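Lmo2125 protein (Listeria monocytogenes serovar 1/2a, PDB 5TU0) binds maltose and, as a lipoprotein of the bacterial solute-binding protein 1 family, probably delivers it to a membrane sugar transporter. Local coordinates at residues A[82-87]-A[290-295]; A[157-162]-A[219-224]; A[264-269]-A[336-341]. The protein carries 2 engineered substitutions. All blocks are in the same frame, centred on the assembly; numbering follows the deposited sequence. Where two conformers were deposited one is given.

Interaction 1 of 3, residues A[82-87]-A[290-295]; sequences AEVKLG and KWLDYV
The carboxylate of Asp293 is the flat group that meets the loop, and Gly87 stands over one of its faces, with both N and CA above the plane. From there Gly87 N gives a weak, bent hydrogen bond to Asp293 OD1 (3.1 Å, 133° at the hydrogen). The same oxygen also accepts a hydrogen bond from a water, 2.6 Å away, which donates a second to Lys85 O at 2.9 Å, so the loop is held to the helix both directly and through solvent. The side chain of Gln289 adds a further bond to Lys85 O and a weak one to Asp293 OD1. With CG beside the backbone N (chi1 -68°), Asp293 CG comes within 3.7 Å of Gly87 CA. Next to these polar contacts, Leu292 CD2 sits against both methyls of Val84, 3.9 Å from CG1, the two side chains crossing at about a right angle. The Trp291 ring, on another side of the helix, has Val295 CB over one face, toward the rim, and meets Trp276 and Phe30 edge-to-face. Helix 285-295 thus lies between helix 17-34 and the loop, while Val84 and Leu292 both rest on strands 272-278 and 105-121.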
loop_
_atom_site.group_PDB
_atom_site.type_symbol
_atom_site.label_atom_id
_atom_site.label_comp_id
_atom_site.label_asym_id
_atom_site.label_seq_id
_atom_site.Cartn_x
_atom_site.Cartn_y
_atom_site.Cartn_z
ATOM N N ALA A 82 -4.709 20.814 7.273
ATOM C CA ALA A 82 -3.801 21.746 7.924
ATOM C C ALA A 82 -2.370 21.206 7.913
ATOM O O ALA A 82 -2.176 20.003 7.989
ATOM C CB ALA A 82 -4.233 21.936 9.374
ATOM N N GLU A 83 -1.380 22.090 7.862
ATOM C CA GLU A 83 0.012 21.672 8.052
ATOM C C GLU A 83 0.141 21.312 9.524
ATOM O O GLU A 83 -0.408 22.015 10.377
ATOM C CB GLU A 83 1.007 22.786 7.730
ATOM C CG GLU A 83 1.024 23.189 6.282
ATOM C CD GLU A 83 2.021 24.300 6.011
ATOM O OE1 GLU A 83 3.162 24.234 6.525
ATOM O OE2 GLU A 83 1.653 25.233 5.277
ATOM N N VAL A 84 0.831 20.211 9.814
ATOM C CA VAL A 84 0.985 19.716 11.190
ATOM C C VAL A 84 2.429 19.383 11.479
ATOM O O VAL A 84 3.260 19.270 10.551
ATOM C CB VAL A 84 0.125 18.456 11.446
ATOM C CG1 VAL A 84 -1.356 18.809 11.389
ATOM C CG2 VAL A 84 0.456 17.346 10.435
ATOM N N LYS A 85 2.725 19.224 12.762
ATOM C CA LYS A 85 4.074 18.870 13.199
ATOM C C LYS A 85 4.084 17.407 13.594
ATOM O O LYS A 85 3.043 16.847 13.969
ATOM C CB LYS A 85 4.514 19.721 14.383
ATOM C CG LYS A 85 4.481 21.221 14.138
ATOM C CD LYS A 85 4.988 21.970 15.361
ATOM C CE LYS A 85 4.869 23.482 15.201
ATOM N NZ LYS A 85 5.640 23.980 14.028
ATOM N N LEU A 86 5.267 16.794 13.509
ATOM C CA LEU A 86 5.454 15.405 13.915
ATOM C C LEU A 86 6.086 15.366 15.304
ATOM O O LEU A 86 7.310 15.360 15.446
ATOM C CB LEU A 86 6.325 14.661 12.915
ATOM C CG LEU A 86 5.806 14.635 11.485
ATOM C CD1 LEU A 86 6.781 13.862 10.611
ATOM C CD2 LEU A 86 4.416 14.030 11.421
ATOM N N GLY A 87 5.235 15.336 16.332
ATOM C CA GLY A 87 5.704 15.293 17.713
ATOM C C GLY A 87 6.555 14.071 17.998
ATOM O O GLY A 87 7.473 14.117 18.828
ATOM N N LYS A 290 -2.325 18.140 19.293
ATOM C CA LYS A 290 -2.074 17.330 20.472
ATOM C C LYS A 290 -2.601 15.902 20.240
ATOM O O LYS A 290 -1.941 14.956 20.605
ATOM C CB LYS A 290 -2.659 17.973 21.723
ATOM C CG LYS A 290 -1.945 19.273 22.122
ATOM C CD LYS A 290 -2.625 19.907 23.318
ATOM C CE LYS A 290 -1.898 21.146 23.836
ATOM N NZ LYS A 290 -1.915 22.271 22.858
ATOM N N TRP A 291 -3.744 15.765 19.583
ATOM C CA TRP A 291 -4.303 14.431 19.266
ATOM C C TRP A 291 -3.373 13.627 18.365
ATOM O O TRP A 291 -3.143 12.456 18.612
ATOM C CB TRP A 291 -5.697 14.527 18.627
ATOM C CG TRP A 291 -6.234 13.181 18.236
ATOM C CD1 TRP A 291 -6.171 12.600 17.003
ATOM C CD2 TRP A 291 -6.854 12.228 19.097
ATOM N NE1 TRP A 291 -6.732 11.349 17.035
ATOM C CE2 TRP A 291 -7.159 11.097 18.318
ATOM C CE3 TRP A 291 -7.181 12.220 20.458
ATOM C CZ2 TRP A 291 -7.796 9.972 18.850
ATOM C CZ3 TRP A 291 -7.818 11.099 20.988
ATOM C CH2 TRP A 291 -8.113 9.988 20.180
ATOM N N LEU A 292 -2.853 14.252 17.310
ATOM C CA LEU A 292 -1.919 13.556 16.429
ATOM C C LEU A 292 -0.686 13.034 17.188
ATOM O O LEU A 292 -0.248 11.895 16.968
ATOM C CB LEU A 292 -1.495 14.438 15.243
ATOM C CG LEU A 292 -2.329 14.325 13.959
ATOM C CD1 LEU A 292 -3.803 14.609 14.207
ATOM C CD2 LEU A 292 -1.785 15.237 12.864
ATOM N N ASP A 293 -0.138 13.874 18.071
ATOM C CA ASP A 293 1.044 13.524 18.880
ATOM C C ASP A 293 0.721 12.415 19.875
ATOM O O ASP A 293 1.584 11.589 20.197
ATOM C CB ASP A 293 1.576 14.753 19.644
ATOM C CG ASP A 293 2.172 15.819 18.714
ATOM O OD1 ASP A 293 2.415 15.529 17.521
ATOM O OD2 ASP A 293 2.397 16.957 19.184
ATOM N N TYR A 294 -0.503 12.440 20.395
ATOM C CA TYR A 294 -0.982 11.397 21.301
ATOM C C TYR A 294 -1.177 10.045 20.586
ATOM O O TYR A 294 -0.568 9.024 20.955
ATOM C CB TYR A 294 -2.319 11.833 21.907
ATOM C CG TYR A 294 -2.996 10.812 22.796
ATOM C CD1 TYR A 294 -2.584 10.628 24.108
ATOM C CD2 TYR A 294 -4.079 10.058 22.340
ATOM C CE1 TYR A 294 -3.212 9.701 24.941
ATOM C CE2 TYR A 294 -4.710 9.124 23.170
ATOM C CZ TYR A 294 -4.267 8.956 24.473
ATOM O OH TYR A 294 -4.858 8.040 25.325
ATOM N N VAL A 295 -2.021 10.037 19.557
ATOM C CA VAL A 295 -2.387 8.790 18.885
ATOM C C VAL A 295 -1.198 8.111 18.181
ATOM O O VAL A 295 -1.226 6.899 17.953
ATOM C CB VAL A 295 -3.606 8.990 17.927
ATOM C CG1 VAL A 295 -3.214 9.755 16.673
ATOM C CG2 VAL A 295 -4.203 7.659 17.501
HETATM O O HOH W 1 2.092 14.416 15.235
#

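Interaction 2 of 3, residues A[157-162]-A[219-224]; sequences LAKWTD and SADDFI
Where Leu157 faces Ile224 and Lys159 faces Ala220, an irregular chain runs alongside a helix, the CA atoms of the pairs standing 6.7 Å apart for Leu157 and Ile224 and 6.5 Å for Lys159 and Ala220. Lys159 is the centre of an inverse gamma turn, marked by a weak bond from Trp160 N to Ala158 O (2.7 Å), and it also begins the type I turn that ends at Asp162. No hydrogen bond joins the two segments; the contact is carried by carbon. Ile224 CD1 reaches across to the backbone of Lys159 and touches its CB at 3.7 Å, while Ile224 CG1 lies 4.2 Å from Leu157 CB. Leu157 CD1 approaches the Phe223 ring obliquely. Lys159 has CG anti to the backbone N (chi1 -165°), which places that carbon against Ala220 CB; the extended chain then crosses Asp221 at about a right angle, CD and CE passing its CB. The side chain ends in a salt bridge, Lys159 NZ to Asp162 OD2 2.9 Å, through the anti lone pair, whereas Asp221 OD1 stays 5.2 Å from NZ and could add only a longer-range attraction. Thr161 OG1 bonds to Asn217, at the start of helix 217-229. Asp162 is the N-cap of helix 163-172, its OD1 taking the N-H of Tyr164, a residue of the sugar pocket. The arrangement is thus helix-against-loop packing beside the maltose site, with the Lys159 side chain about 6 Å from a bound glucose unit.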
loop_
_atom_site.group_PDB
_atom_site.type_symbol
_atom_site.label_atom_id
_atom_site.label_comp_id
_atom_site.label_asym_id
_atom_site.label_seq_id
_atom_site.Cartn_x
_atom_site.Cartn_y
_atom_site.Cartn_z
ATOM N N LEU A 157 1.268 -17.483 -8.124
ATOM C CA LEU A 157 0.468 -16.540 -8.907
ATOM C C LEU A 157 0.661 -15.140 -8.381
ATOM O O LEU A 157 0.792 -14.952 -7.174
ATOM C CB LEU A 157 -1.023 -16.867 -8.822
ATOM C CG LEU A 157 -1.492 -18.242 -9.306
ATOM C CD1 LEU A 157 -2.949 -18.464 -8.919
ATOM C CD2 LEU A 157 -1.285 -18.391 -10.805
ATOM N N ALA A 158 0.670 -14.172 -9.288
ATOM C CA ALA A 158 0.718 -12.732 -8.922
ATOM C C ALA A 158 -0.088 -11.948 -9.956
ATOM O O ALA A 158 0.014 -12.211 -11.156
ATOM C CB ALA A 158 2.145 -12.232 -8.856
ATOM N N LYS A 159 -0.884 -10.984 -9.491
ATOM C CA LYS A 159 -1.735 -10.192 -10.379
ATOM C C LYS A 159 -0.910 -9.137 -11.127
ATOM O O LYS A 159 -1.129 -7.908 -10.986
ATOM C CB LYS A 159 -2.854 -9.539 -9.562
ATOM C CG LYS A 159 -4.001 -8.986 -10.390
ATOM C CD LYS A 159 -4.878 -8.043 -9.576
ATOM C CE LYS A 159 -5.966 -7.426 -10.438
ATOM N NZ LYS A 159 -6.661 -6.310 -9.737
ATOM N N TRP A 160 0.013 -9.601 -11.958
ATOM C CA TRP A 160 0.902 -8.683 -12.633
ATOM C C TRP A 160 0.303 -7.791 -13.736
ATOM O O TRP A 160 0.990 -6.885 -14.204
ATOM C CB TRP A 160 2.205 -9.361 -13.081
ATOM C CG TRP A 160 3.165 -9.676 -11.938
ATOM C CD1 TRP A 160 3.260 -9.042 -10.721
ATOM C CD2 TRP A 160 4.265 -10.590 -11.986
ATOM N NE1 TRP A 160 4.300 -9.557 -9.992
ATOM C CE2 TRP A 160 4.937 -10.506 -10.748
ATOM C CE3 TRP A 160 4.725 -11.494 -12.945
ATOM C CZ2 TRP A 160 6.047 -11.302 -10.445
ATOM C CZ3 TRP A 160 5.813 -12.286 -12.643
ATOM C CH2 TRP A 160 6.467 -12.182 -11.405
ATOM N N THR A 161 -0.961 -8.000 -14.107
ATOM C CA THR A 161 -1.624 -7.083 -15.046
ATOM C C THR A 161 -1.945 -5.767 -14.329
ATOM O O THR A 161 -2.182 -4.750 -14.972
ATOM C CB THR A 161 -2.931 -7.640 -15.628
ATOM O OG1 THR A 161 -3.780 -8.104 -14.569
ATOM C CG2 THR A 161 -2.639 -8.789 -16.574
ATOM N N ASP A 162 -1.985 -5.818 -12.997
ATOM C CA ASP A 162 -2.281 -4.661 -12.161
ATOM C C ASP A 162 -0.940 -4.004 -11.785
ATOM O O ASP A 162 -0.113 -4.599 -11.079
ATOM C CB ASP A 162 -3.061 -5.129 -10.922
ATOM C CG ASP A 162 -3.600 -3.982 -10.070
ATOM O OD1 ASP A 162 -2.951 -2.928 -9.967
ATOM O OD2 ASP A 162 -4.669 -4.176 -9.450
ATOM N N SER A 219 -10.792 -9.885 -14.193
ATOM C CA SER A 219 -11.166 -11.055 -13.383
ATOM C C SER A 219 -9.992 -11.811 -12.742
ATOM O O SER A 219 -10.210 -12.807 -12.046
ATOM C CB SER A 219 -11.932 -12.029 -14.269
ATOM O OG SER A 219 -11.106 -12.467 -15.326
ATOM N N ALA A 220 -8.761 -11.345 -12.968
ATOM C CA ALA A 220 -7.574 -12.037 -12.437
ATOM C C ALA A 220 -7.538 -12.148 -10.898
ATOM O O ALA A 220 -7.113 -13.179 -10.368
ATOM C CB ALA A 220 -6.302 -11.381 -12.952
ATOM N N ASP A 221 -7.963 -11.108 -10.176
ATOM C CA ASP A 221 -7.946 -11.210 -8.714
ATOM C C ASP A 221 -8.908 -12.309 -8.251
ATOM O O ASP A 221 -8.565 -13.095 -7.359
ATOM C CB ASP A 221 -8.284 -9.897 -8.009
ATOM C CG ASP A 221 -8.021 -9.978 -6.506
ATOM O OD1 ASP A 221 -6.831 -10.022 -6.112
ATOM O OD2 ASP A 221 -8.993 -10.031 -5.730
ATOM N N ASP A 222 -10.100 -12.382 -8.851
ATOM C CA ASP A 222 -11.067 -13.430 -8.486
ATOM C C ASP A 222 -10.459 -14.813 -8.714
ATOM O O ASP A 222 -10.601 -15.711 -7.880
ATOM C CB ASP A 222 -12.376 -13.327 -9.284
ATOM C CG ASP A 222 -13.316 -12.219 -8.781
ATOM O OD1 ASP A 222 -13.022 -11.528 -7.779
ATOM O OD2 ASP A 222 -14.382 -12.049 -9.405
ATOM N N PHE A 223 -9.780 -14.967 -9.844
ATOM C CA PHE A 223 -9.138 -16.222 -10.194
ATOM C C PHE A 223 -8.073 -16.578 -9.167
ATOM O O PHE A 223 -8.039 -17.682 -8.647
ATOM C CB PHE A 223 -8.495 -16.100 -11.583
ATOM C CG PHE A 223 -7.740 -17.319 -12.013
ATOM C CD1 PHE A 223 -8.396 -18.372 -12.628
ATOM C CD2 PHE A 223 -6.363 -17.408 -11.818
ATOM C CE1 PHE A 223 -7.693 -19.503 -13.029
ATOM C CE2 PHE A 223 -5.657 -18.541 -12.215
ATOM C CZ PHE A 223 -6.327 -19.588 -12.815
ATOM N N ILE A 224 -7.195 -15.630 -8.891
ATOM C CA ILE A 224 -6.111 -15.839 -7.947
ATOM C C ILE A 224 -6.610 -16.194 -6.536
ATOM O O ILE A 224 -6.077 -17.114 -5.928
ATOM C CB ILE A 224 -5.169 -14.618 -7.921
ATOM C CG1 ILE A 224 -4.445 -14.485 -9.265
ATOM C CG2 ILE A 224 -4.130 -14.733 -6.808
ATOM C CD1 ILE A 224 -3.765 -13.141 -9.440
#

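Interaction 3 of 3, residues A[264-269]-A[336-341]; sequences GKEYSP and YKNAQP
A type I beta turn from Tyr336 to Ala339, just after helix 327-336, sets Asn338 and Ala339 against Glu266, Ser268 and Pro269 in the loop that leads into strand 272-278. One backbone hydrogen bond ties them: Gln340 N donates to Pro269 O at 3.1 Å, the donor close to the line of the carbonyl bond (161°). That carbonyl also receives a CA-H...O contact from Ala339 CA, 3.1 Å away, and a second such contact runs the other way, from Ser268 CA to Asn338 O at 3.3 Å. Pro269 CG adds an apolar touch on Ala339 CB. Asn338 has CG beside the backbone N (chi1 -55°), putting that carbon 3.5 Å from Glu266 CB; the amide meets the aliphatic part of Glu266, Asn338 OD1 3.3 Å from Glu266 CG. The amide and carboxylate planes are turned 40° apart, and a water lies between Asn338 OD1 and Glu266 OE1, 2.7 Å from the latter. Glu266 OE1 also forms a salt bridge to Lys257, and OE2 a hydrogen bond to Thr260. Around the contact, helix 163-172 packs on Tyr267 and Ser268, strand 105-121 touches Pro269 and Ala339, and helix 94-99 borders Tyr336 and Pro341.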
loop_
_atom_site.group_PDB
_atom_site.type_symbol
_atom_site.label_atom_id
_atom_site.label_comp_id
_atom_site.label_asym_id
_atom_site.label_seq_id
_atom_site.Cartn_x
_atom_site.Cartn_y
_atom_site.Cartn_z
ATOM N N GLY A 264 19.235 -10.750 -7.564
ATOM C CA GLY A 264 19.717 -10.695 -6.178
ATOM C C GLY A 264 19.146 -9.542 -5.375
ATOM O O GLY A 264 19.469 -9.391 -4.185
ATOM N N LYS A 265 18.299 -8.736 -6.005
ATOM C CA LYS A 265 17.688 -7.589 -5.331
ATOM C C LYS A 265 16.294 -7.924 -4.845
ATOM O O LYS A 265 15.667 -8.875 -5.319
ATOM C CB LYS A 265 17.681 -6.365 -6.247
ATOM C CG LYS A 265 19.081 -5.951 -6.645
ATOM C CD LYS A 265 19.118 -4.615 -7.357
ATOM C CE LYS A 265 20.565 -4.183 -7.554
ATOM N NZ LYS A 265 20.703 -2.788 -8.062
ATOM N N GLU A 266 15.833 -7.150 -3.870
ATOM C CA GLU A 266 14.517 -7.342 -3.309
ATOM C C GLU A 266 13.439 -6.721 -4.169
ATOM O O GLU A 266 13.644 -5.700 -4.828
ATOM C CB GLU A 266 14.440 -6.757 -1.896
ATOM C CG GLU A 266 15.387 -7.414 -0.912
ATOM C CD GLU A 266 15.152 -8.917 -0.819
ATOM O OE1 GLU A 266 14.018 -9.325 -0.536
ATOM O OE2 GLU A 266 16.095 -9.688 -1.036
ATOM N N TYR A 267 12.279 -7.374 -4.173
ATOM C CA TYR A 267 11.080 -6.844 -4.806
ATOM C C TYR A 267 10.841 -5.523 -4.048
ATOM O O TYR A 267 10.936 -5.500 -2.815
ATOM C CB TYR A 267 9.937 -7.820 -4.591
ATOM C CG TYR A 267 8.794 -7.738 -5.556
ATOM C CD1 TYR A 267 7.744 -6.833 -5.366
ATOM C CD2 TYR A 267 8.717 -8.609 -6.632
ATOM C CE1 TYR A 267 6.672 -6.795 -6.244
ATOM C CE2 TYR A 267 7.643 -8.580 -7.499
ATOM C CZ TYR A 267 6.627 -7.681 -7.302
ATOM O OH TYR A 267 5.574 -7.656 -8.196
ATOM N N SER A 268 10.518 -4.463 -4.783
ATOM C CA SER A 268 10.388 -3.124 -4.200
ATOM C C SER A 268 9.002 -2.529 -4.405
ATOM O O SER A 268 8.827 -1.591 -5.182
ATOM C CB SER A 268 11.462 -2.232 -4.804
ATOM O OG SER A 268 12.742 -2.793 -4.585
ATOM N N PRO A 269 8.003 -3.059 -3.679
ATOM C CA PRO A 269 6.630 -2.620 -3.865
ATOM C C PRO A 269 6.362 -1.229 -3.307
ATOM O O PRO A 269 7.242 -0.670 -2.679
ATOM C CB PRO A 269 5.844 -3.651 -3.075
ATOM C CG PRO A 269 6.747 -3.994 -1.942
ATOM C CD PRO A 269 8.126 -3.976 -2.532
ATOM N N TYR A 336 8.581 -3.986 4.110
ATOM C CA TYR A 336 8.490 -2.519 4.088
ATOM C C TYR A 336 9.876 -1.866 3.970
ATOM O O TYR A 336 10.006 -0.778 3.406
ATOM C CB TYR A 336 7.731 -2.019 5.326
ATOM C CG TYR A 336 7.215 -0.619 5.203
ATOM C CD1 TYR A 336 6.032 -0.354 4.507
ATOM C CD2 TYR A 336 7.880 0.438 5.794
ATOM C CE1 TYR A 336 5.535 0.934 4.411
ATOM C CE2 TYR A 336 7.393 1.723 5.703
ATOM C CZ TYR A 336 6.231 1.963 5.004
ATOM O OH TYR A 336 5.777 3.253 4.922
ATOM N N LYS A 337 10.914 -2.554 4.456
ATOM C CA LYS A 337 12.297 -2.058 4.363
ATOM C C LYS A 337 12.688 -1.801 2.912
ATOM O O LYS A 337 13.486 -0.914 2.637
ATOM C CB LYS A 337 13.304 -3.055 4.951
ATOM C CG LYS A 337 13.148 -3.367 6.428
ATOM C CD LYS A 337 14.111 -4.476 6.815
ATOM C CE LYS A 337 13.860 -4.984 8.216
ATOM N NZ LYS A 337 14.027 -3.914 9.231
ATOM N N ASN A 338 12.106 -2.570 1.999
ATOM C CA ASN A 338 12.407 -2.445 0.571
ATOM C C ASN A 338 11.313 -1.738 -0.230
ATOM O O ASN A 338 11.415 -1.652 -1.444
ATOM C CB ASN A 338 12.645 -3.849 -0.012
ATOM C CG ASN A 338 13.728 -4.612 0.729
ATOM O OD1 ASN A 338 13.491 -5.702 1.245
ATOM N ND2 ASN A 338 14.891 -4.033 0.819
ATOM N N ALA A 339 10.271 -1.238 0.441
ATOM C CA ALA A 339 9.180 -0.546 -0.246
ATOM C C ALA A 339 9.442 0.952 -0.346
ATOM O O ALA A 339 10.008 1.544 0.582
ATOM C CB ALA A 339 7.867 -0.782 0.485
ATOM N N GLN A 340 9.033 1.558 -1.466
ATOM C CA GLN A 340 9.170 3.003 -1.642
ATOM C C GLN A 340 7.817 3.675 -1.710
ATOM O O GLN A 340 6.866 3.097 -2.219
ATOM C CB GLN A 340 9.965 3.385 -2.888
ATOM C CG GLN A 340 9.493 2.783 -4.192
ATOM C CD GLN A 340 10.147 1.458 -4.470
ATOM O OE1 GLN A 340 10.055 0.538 -3.678
ATOM N NE2 GLN A 340 10.829 1.363 -5.604
ATOM N N PRO A 341 7.719 4.913 -1.195
ATOM C CA PRO A 341 6.436 5.596 -1.280
ATOM C C PRO A 341 5.980 5.801 -2.722
ATOM O O PRO A 341 6.805 6.074 -3.600
ATOM C CB PRO A 341 6.719 6.977 -0.645
ATOM C CG PRO A 341 7.915 6.792 0.185
ATOM C CD PRO A 341 8.714 5.692 -0.423
HETATM O O HOH W 2 12.126 -7.749 0.578
#

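The three contacts show how chemistry follows place in a two-lobed binding protein. Interaction 2 is buried and held by van der Waals packing, with no hydrogen bond across, whereas interactions 1 and 3, partly buried, combine carbon contacts with one direct hydrogen bond each, weak in interaction 1, and a nearby water that clearly bridges only in interaction 1. Interactions 1 and 2 lie on opposite sides of the chain's centre, about 38 Å apart between centres. Interaction 3 shares an element with each: strand 105-121, against which interaction 1 also rests, and helix 163-172, whose N-cap belongs to interaction 2. Interactions 2 and 3 touch directly, Trp160 NE1 probably bonding to Tyr267 OH at 2.9 Å.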